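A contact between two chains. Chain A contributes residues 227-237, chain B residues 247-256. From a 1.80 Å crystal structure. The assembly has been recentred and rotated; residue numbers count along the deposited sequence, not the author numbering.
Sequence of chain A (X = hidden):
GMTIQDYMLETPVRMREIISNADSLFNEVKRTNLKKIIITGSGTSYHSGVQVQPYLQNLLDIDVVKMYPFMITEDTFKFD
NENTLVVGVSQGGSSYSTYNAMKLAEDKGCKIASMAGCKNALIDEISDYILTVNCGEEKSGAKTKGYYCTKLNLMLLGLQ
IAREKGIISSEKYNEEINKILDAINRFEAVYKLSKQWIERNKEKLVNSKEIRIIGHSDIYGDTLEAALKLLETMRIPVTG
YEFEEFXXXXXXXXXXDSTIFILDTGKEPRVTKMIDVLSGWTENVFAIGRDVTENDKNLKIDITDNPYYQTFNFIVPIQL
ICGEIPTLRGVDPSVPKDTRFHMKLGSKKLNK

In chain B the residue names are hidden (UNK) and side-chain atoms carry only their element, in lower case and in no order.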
ATOM      1  N   ALA A 227      -5.209  -5.815   6.967  1.00  5.52           N
ATOM      2  CA  ALA A 227      -5.702  -4.468   6.752  1.00  6.04           C
ATOM      3  C   ALA A 227      -6.882  -4.460   5.809  1.00  6.93           C
ATOM      4  O   ALA A 227      -7.935  -3.869   6.130  1.00  8.97           O
ATOM      5  CB  ALA A 227      -4.565  -3.546   6.215  1.00  7.32           C
ATOM      6  N   LEU A 228      -6.753  -5.145   4.667  1.00  6.60           N
ATOM      7  CA  LEU A 228      -7.844  -5.200   3.700  1.00  6.74           C
ATOM      8  C   LEU A 228      -9.109  -5.830   4.293  1.00  7.98           C
ATOM      9  O   LEU A 228     -10.220  -5.323   4.068  1.00  5.30           O
ATOM     10  CB  LEU A 228      -7.458  -5.942   2.416  1.00  7.27           C
ATOM     11  CG  LEU A 228      -8.563  -6.100   1.377  1.00  8.63           C
ATOM     12  CD1 LEU A 228      -9.111  -4.705   0.875  1.00  5.43           C
ATOM     13  CD2 LEU A 228      -8.081  -6.958   0.210  1.00  5.79           C
ATOM     14  N   LYS A 229      -8.948  -6.931   5.039  1.00  8.82           N
ATOM     15  CA  LYS A 229     -10.127  -7.599   5.601  1.00  9.16           C
ATOM     16  C   LYS A 229     -10.806  -6.737   6.673  1.00  8.15           C
ATOM     17  O   LYS A 229     -12.040  -6.687   6.727  1.00  9.48           O
ATOM     18  CB  LYS A 229      -9.800  -9.014   6.094  1.00  9.09           C
ATOM     19  CG  LYS A 229      -9.568 -10.001   4.934  1.00 11.44           C
ATOM     20  CD  LYS A 229     -10.848 -10.320   4.190  1.00 13.01           C
ATOM     21  CE  LYS A 229     -10.647 -10.501   2.673  1.00 15.40           C
ATOM     22  NZ  LYS A 229      -9.881 -11.698   2.278  1.00 10.12           N
ATOM     23  N   LEU A 230     -10.018  -6.059   7.518  1.00  7.57           N
ATOM     24  CA  LEU A 230     -10.627  -5.134   8.484  1.00  7.65           C
ATOM     25  C   LEU A 230     -11.368  -3.990   7.733  1.00  7.53           C
ATOM     26  O   LEU A 230     -12.504  -3.629   8.065  1.00  8.12           O
ATOM     27  CB  LEU A 230      -9.572  -4.573   9.442  1.00  7.05           C
ATOM     28  CG  LEU A 230      -9.081  -5.494  10.575  1.00  7.49           C
ATOM     29  CD1 LEU A 230      -7.834  -4.901  11.209  1.00  7.05           C
ATOM     30  CD2 LEU A 230     -10.184  -5.714  11.630  1.00  7.82           C
ATOM     31  N   LEU A 231     -10.738  -3.447   6.701  1.00  7.00           N
ATOM     32  CA  LEU A 231     -11.383  -2.402   5.894  1.00  7.64           C
ATOM     33  C   LEU A 231     -12.769  -2.842   5.367  1.00  7.07           C
ATOM     34  O   LEU A 231     -13.765  -2.130   5.539  1.00  8.98           O
ATOM     35  CB  LEU A 231     -10.458  -1.958   4.749  1.00  8.41           C
ATOM     36  CG  LEU A 231     -10.948  -0.856   3.798  1.00  5.21           C
ATOM     37  CD1 LEU A 231      -9.767  -0.152   3.170  1.00  4.86           C
ATOM     38  CD2 LEU A 231     -11.889  -1.434   2.718  1.00  7.20           C
ATOM     39  N   GLU A 232     -12.817  -4.021   4.753  1.00  9.76           N
ATOM     40  CA  GLU A 232     -14.017  -4.548   4.140  1.00  9.47           C
ATOM     41  C   GLU A 232     -15.133  -4.829   5.132  1.00  9.56           C
ATOM     42  O   GLU A 232     -16.316  -4.689   4.790  1.00  9.21           O
ATOM     43  CB  GLU A 232     -13.706  -5.845   3.350  1.00  8.70           C
ATOM     44  CG  GLU A 232     -12.873  -5.644   2.106  1.00  9.20           C
ATOM     45  CD  GLU A 232     -12.435  -6.936   1.434  1.00 11.22           C
ATOM     46  OE1 GLU A 232     -12.608  -8.022   2.013  1.00 17.69           O
ATOM     47  OE2 GLU A 232     -11.893  -6.857   0.308  1.00 12.00           O
ATOM     48  N   THR A 233     -14.772  -5.158   6.373  1.00  8.14           N
ATOM     49  CA  THR A 233     -15.748  -5.560   7.384  1.00  8.67           C
ATOM     50  C   THR A 233     -16.037  -4.486   8.448  1.00  9.30           C
ATOM     51  O   THR A 233     -17.173  -4.329   8.869  1.00 10.21           O
ATOM     52  CB  THR A 233     -15.323  -6.880   8.029  1.00  8.73           C
ATOM     53  OG1 THR A 233     -14.089  -6.714   8.725  1.00  4.90           O
ATOM     54  CG2 THR A 233     -15.217  -7.995   6.978  1.00  7.26           C
HETATM   55  N   MSE A 234     -15.016  -3.766   8.867  1.00  9.33           N
HETATM   56  CA  MSE A 234     -15.180  -2.672   9.810  1.00  8.21           C
HETATM   57  C   MSE A 234     -15.645  -1.395   9.060  1.00  7.53           C
HETATM   58  O   MSE A 234     -16.237  -0.517   9.677  1.00  8.69           O
HETATM   59  CB  MSE A 234     -13.893  -2.427  10.565  1.00  8.08           C
HETATM   60  CG  MSE A 234     -13.383  -3.670  11.344  1.00  9.19           C
HETATM   61 SE   MSE A 234     -14.453  -4.004  12.961  0.75 12.95          SE
HETATM   62  CE  MSE A 234     -13.745  -2.531  14.041  1.00 11.45           C
ATOM     63  N   ARG A 235     -15.298  -1.271   7.781  1.00  8.60           N
ATOM     64  CA  ARG A 235     -15.763  -0.166   6.896  1.00  8.82           C
ATOM     65  C   ARG A 235     -15.373   1.228   7.376  1.00  9.23           C
ATOM     66  O   ARG A 235     -16.177   2.157   7.493  1.00  6.49           O
ATOM     67  CB  ARG A 235     -17.229  -0.329   6.650  1.00 10.77           C
ATOM     68  CG  ARG A 235     -17.430  -1.605   5.916  1.00 17.32           C
ATOM     69  CD  ARG A 235     -18.819  -1.971   5.701  1.00 19.07           C
ATOM     70  NE  ARG A 235     -18.833  -3.319   5.126  1.00 18.98           N
ATOM     71  CZ  ARG A 235     -19.939  -3.997   4.859  1.00 21.97           C
ATOM     72  NH1 ARG A 235     -21.141  -3.459   5.046  1.00 19.81           N
ATOM     73  NH2 ARG A 235     -19.835  -5.215   4.372  1.00 21.93           N
ATOM     74  N   ILE A 236     -14.080   1.317   7.644  1.00  7.76           N
ATOM     75  CA  ILE A 236     -13.411   2.485   8.103  1.00  8.40           C
ATOM     76  C   ILE A 236     -12.026   2.425   7.466  1.00  8.16           C
ATOM     77  O   ILE A 236     -11.673   1.392   6.885  1.00  9.06           O
ATOM     78  CB  ILE A 236     -13.283   2.494   9.667  1.00  8.47           C
ATOM     79  CG1 ILE A 236     -12.644   1.187  10.189  1.00 11.35           C
ATOM     80  CG2 ILE A 236     -14.633   2.747  10.294  1.00  7.87           C
ATOM     81  CD1 ILE A 236     -12.357   1.191  11.714  1.00  8.72           C
ATOM     82  N   PRO A 237     -11.258   3.518   7.546  1.00  8.38           N
ATOM     83  CA  PRO A 237      -9.898   3.465   7.002  1.00  8.72           C
ATOM     84  C   PRO A 237      -9.011   2.479   7.754  1.00  7.52           C
ATOM     85  O   PRO A 237      -9.019   2.476   8.984  1.00  5.19           O
ATOM     86  CB  PRO A 237      -9.389   4.878   7.209  1.00  7.90           C
ATOM     87  CG  PRO A 237     -10.690   5.742   7.276  1.00 10.31           C
ATOM     88  CD  PRO A 237     -11.600   4.866   8.035  1.00  8.91           C
TER
ATOM     89  N   UNK B 247     -11.584  -1.513  -6.995  1.00  8.89           N
ATOM     90  CA  UNK B 247     -12.803  -2.271  -7.247  1.00  8.56           C
ATOM     91  C   UNK B 247     -12.876  -3.556  -6.419  1.00  9.36           C
ATOM     92  O   UNK B 247     -13.970  -3.991  -6.039  1.00 11.32           O
ATOM     93  c   UNK B 247     -13.070  -1.308 -11.035  1.00  8.49           C
ATOM     94  c   UNK B 247     -12.971  -2.546  -8.780  1.00 10.15           C
ATOM     95  c   UNK B 247     -13.162  -1.209  -9.504  1.00 10.13           C
ATOM     96  c   UNK B 247     -14.126  -3.567  -9.036  1.00 12.89           C
ATOM     97  N   UNK B 248     -11.710  -4.104  -6.073  1.00 10.96           N
ATOM     98  CA  UNK B 248     -11.579  -5.304  -5.226  1.00 11.12           C
ATOM     99  C   UNK B 248     -11.688  -5.049  -3.717  1.00 12.44           C
ATOM    100  O   UNK B 248     -10.725  -5.231  -2.974  1.00 12.70           O
ATOM    101  c   UNK B 248     -10.650  -8.423  -8.287  1.00 17.28           C
ATOM    102  c   UNK B 248     -10.273  -6.070  -5.561  1.00 10.40           C
ATOM    103  n   UNK B 248     -10.356  -7.343  -8.999  1.00 15.55           N
ATOM    104  c   UNK B 248     -10.319  -6.763  -6.881  1.00 10.53           C
ATOM    105  n   UNK B 248     -10.667  -8.090  -7.007  1.00 12.14           N
ATOM    106  c   UNK B 248     -10.138  -6.295  -8.139  1.00 15.73           C
ATOM    107  N   UNK B 249     -12.863  -4.577  -3.309  1.00 10.89           N
ATOM    108  CA  UNK B 249     -13.220  -4.423  -1.908  1.00 10.03           C
ATOM    109  C   UNK B 249     -13.137  -3.075  -1.235  1.00  9.09           C
ATOM    110  O   UNK B 249     -13.748  -2.882  -0.197  1.00  9.17           O
ATOM    111  N   UNK B 250     -12.409  -2.128  -1.811  1.00  8.77           N
ATOM    112  CA  UNK B 250     -12.215  -0.847  -1.122  1.00  9.24           C
ATOM    113  C   UNK B 250     -13.496  -0.027  -1.009  1.00  8.90           C
ATOM    114  O   UNK B 250     -13.675   0.667   0.000  1.00  9.14           O
ATOM    115  c   UNK B 250     -11.033  -0.012  -1.727  1.00  7.87           C
ATOM    116  c   UNK B 250     -10.742   1.287  -0.878  1.00  8.82           C
ATOM    117  c   UNK B 250      -9.771  -0.880  -1.881  1.00 11.12           C
ATOM    118  c   UNK B 250      -9.264  -1.583  -0.626  1.00 10.03           C
ATOM    119  N   UNK B 251     -14.392  -0.140  -2.000  1.00  9.22           N
ATOM    120  CA  UNK B 251     -15.688   0.577  -2.015  1.00 11.94           C
ATOM    121  C   UNK B 251     -16.513   0.326  -0.745  1.00 11.07           C
ATOM    122  O   UNK B 251     -17.305   1.164  -0.357  1.00  9.71           O
ATOM    123  c   UNK B 251     -18.503  -2.985  -2.720  1.00 13.69           C
ATOM    124  c   UNK B 251     -16.092  -2.220  -3.824  1.00 13.66           C
ATOM    125  c   UNK B 251     -16.519   0.197  -3.251  1.00 13.87           C
ATOM    126  c   UNK B 251     -16.463  -3.554  -3.831  1.00 14.36           C
ATOM    127  c   UNK B 251     -17.679  -3.929  -3.272  1.00 16.69           C
ATOM    128  c   UNK B 251     -18.141  -1.655  -2.732  1.00 15.80           C
ATOM    129  c   UNK B 251     -16.925  -1.249  -3.265  1.00 16.01           C
ATOM    130  o   UNK B 251     -18.060  -5.265  -3.286  1.00 19.71           O
ATOM    131  N   UNK B 252     -16.311  -0.834  -0.104  1.00  6.94           N
ATOM    132  CA  UNK B 252     -17.015  -1.185   1.124  1.00  9.12           C
ATOM    133  C   UNK B 252     -16.869  -0.162   2.236  1.00  8.79           C
ATOM    134  O   UNK B 252     -17.761  -0.047   3.059  1.00  8.77           O
ATOM    135  c   UNK B 252     -16.476  -2.525   1.684  1.00 10.45           C
ATOM    136  c   UNK B 252     -16.966  -3.715   0.930  1.00 13.44           C
ATOM    137  n   UNK B 252     -18.278  -3.858   0.869  1.00 11.48           N
ATOM    138  o   UNK B 252     -16.181  -4.498   0.369  1.00 20.24           O
ATOM    139  N   UNK B 253     -15.733   0.526   2.295  1.00  9.20           N
ATOM    140  CA  UNK B 253     -15.462   1.485   3.371  1.00  7.45           C
ATOM    141  C   UNK B 253     -15.853   2.938   3.078  1.00  8.10           C
ATOM    142  O   UNK B 253     -15.615   3.820   3.919  1.00  9.16           O
ATOM    143  c   UNK B 253     -13.981   1.380   3.753  1.00  7.95           C
ATOM    144  N   UNK B 254     -16.491   3.199   1.925  1.00  8.34           N
ATOM    145  CA  UNK B 254     -16.843   4.564   1.537  1.00  9.44           C
ATOM    146  C   UNK B 254     -18.113   5.000   2.214  1.00  7.25           C
ATOM    147  O   UNK B 254     -19.117   4.294   2.208  1.00  7.48           O
ATOM    148  c   UNK B 254     -14.373   5.158  -0.254  1.00  6.60           C
ATOM    149  c   UNK B 254     -16.955   4.750  -0.017  1.00  7.79           C
ATOM    150  c   UNK B 254     -17.365   6.193  -0.404  1.00 10.30           C
ATOM    151  c   UNK B 254     -15.630   4.348  -0.694  1.00 11.54           C
ATOM    152  N   UNK B 255     -18.061   6.169   2.835  1.00  9.86           N
ATOM    153  CA  UNK B 255     -19.257   6.749   3.432  1.00 11.25           C
ATOM    154  C   UNK B 255     -19.289   8.265   3.185  1.00 10.45           C
ATOM    155  O   UNK B 255     -18.479   8.806   2.410  1.00  8.98           O
ATOM    156  c   UNK B 255     -18.250   6.757   5.703  1.00 12.09           C
ATOM    157  c   UNK B 255     -19.389   6.306   4.884  1.00 13.82           C
ATOM    158  o   UNK B 255     -17.891   7.930   5.661  1.00 14.33           O
ATOM    159  n   UNK B 255     -17.640   5.835   6.431  1.00 17.35           N
ATOM    160  N   UNK B 256     -20.279   8.926   3.769  1.00 11.35           N
ATOM    161  CA  UNK B 256     -20.496  10.370   3.558  1.00 11.69           C
ATOM    162  C   UNK B 256     -19.365  11.243   4.075  1.00 12.14           C
ATOM    163  O   UNK B 256     -19.249  12.392   3.652  1.00 14.18           O
ATOM    164  c   UNK B 256     -21.863  10.805   4.122  1.00 15.12           C
ATOM    165  o   UNK B 256     -21.880  10.682   5.527  1.00 17.72           O
TER
HETATM  166  O   HOH W   1     -18.362   3.144   6.227  1.00 20.90           O

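Position 247 of chain B carries four carbons, forked at the first, with one arm two carbons long, and lies out of reach of chain A. That is beta-branching with an extended arm, so B:Ile247. At position 248 one carbon leads to a five-membered ring of three carbons and two nitrogens, an imidazole. The ring end leads away from the contact, and what the position offers chain A is backbone, with O 4.2 Å from A:Leu228 CD1: B:His248. Both ring nitrogens are hydrogen-bonded elsewhere in the structure.

Position 249 has no side-chain atoms. The bare CA lets a carboxylate oxygen approach, A:Glu232 OE2 standing 3.5 Å from the CA of position 249, which is therefore B:Gly249. Two constraints coincide here. With phi at 100° and psi at -18°, a CB would be jammed against the carbonyl O of the residue before; it would also sit 2.1 Å from A:Glu232 OE2, a clash.

Position 250 again shows four carbons forked at the first, one arm of two carbons. Its CA-to-CB bond points away, yet the end of the chain comes nearer, and the tip of the longer arm packs 3.5 Å from A:Leu228 CD1 and 4.1 Å from A:Leu231 CD1: B:Ile250. At position 251 one carbon bears a six-carbon ring with one oxygen, a phenol, and makes no contact with chain A: B:Tyr251. Its hydroxyl is bonded elsewhere in the structure.

Position 252 has two carbons, the second carrying one oxygen and one nitrogen. This short amide points toward chain A, with CB 3.8 Å from A:Glu232 O and the amide over one face of the A:Arg235 guanidinium; the backbone O also lies 3.3 Å from A:Arg235 CG. It is B:Asn252.

Position 253 has a single side-chain carbon, CB, which points toward the partner, 3.7 Å from A:Leu231 CD2 and 3.9 Å from A:Arg235 C: B:Ala253. Position 254, four carbons forked at the first with one two-carbon arm, turned away, is B:Ile254. Position 255 repeats the pattern of two carbons, oxygen and nitrogen; a water accepts from its nitrogen at 2.8 Å and donates to A:Arg235 O at 2.7 Å. This is B:Asn255, the nitrogen being ND2. Position 256, one carbon and one oxygen, out of reach, is B:Ser256.

The contact works by shape, with no direct hydrogen bond across it. The helix of chain A ends at A:Met234, and A:Arg235 follows with positive phi; its NE donates to A:Glu232 O at 2.9 Å, bringing the side chain back to the helix's last turn. Against this end lies a compact 3-10 segment, where B:Ala253 N donates to B:Ile250 O at 3.1 Å. At B:Ala253 the backbones come close, its CA 3.9 Å from A:Arg235 CA, while B:Gly249 makes room for the carboxylate of A:Glu232. A:Leu228 and A:Leu231 supply the apolar packing, and one water bridges A:Arg235 to B:Asn255.

Chain B 247-256: IHGIYNAINS
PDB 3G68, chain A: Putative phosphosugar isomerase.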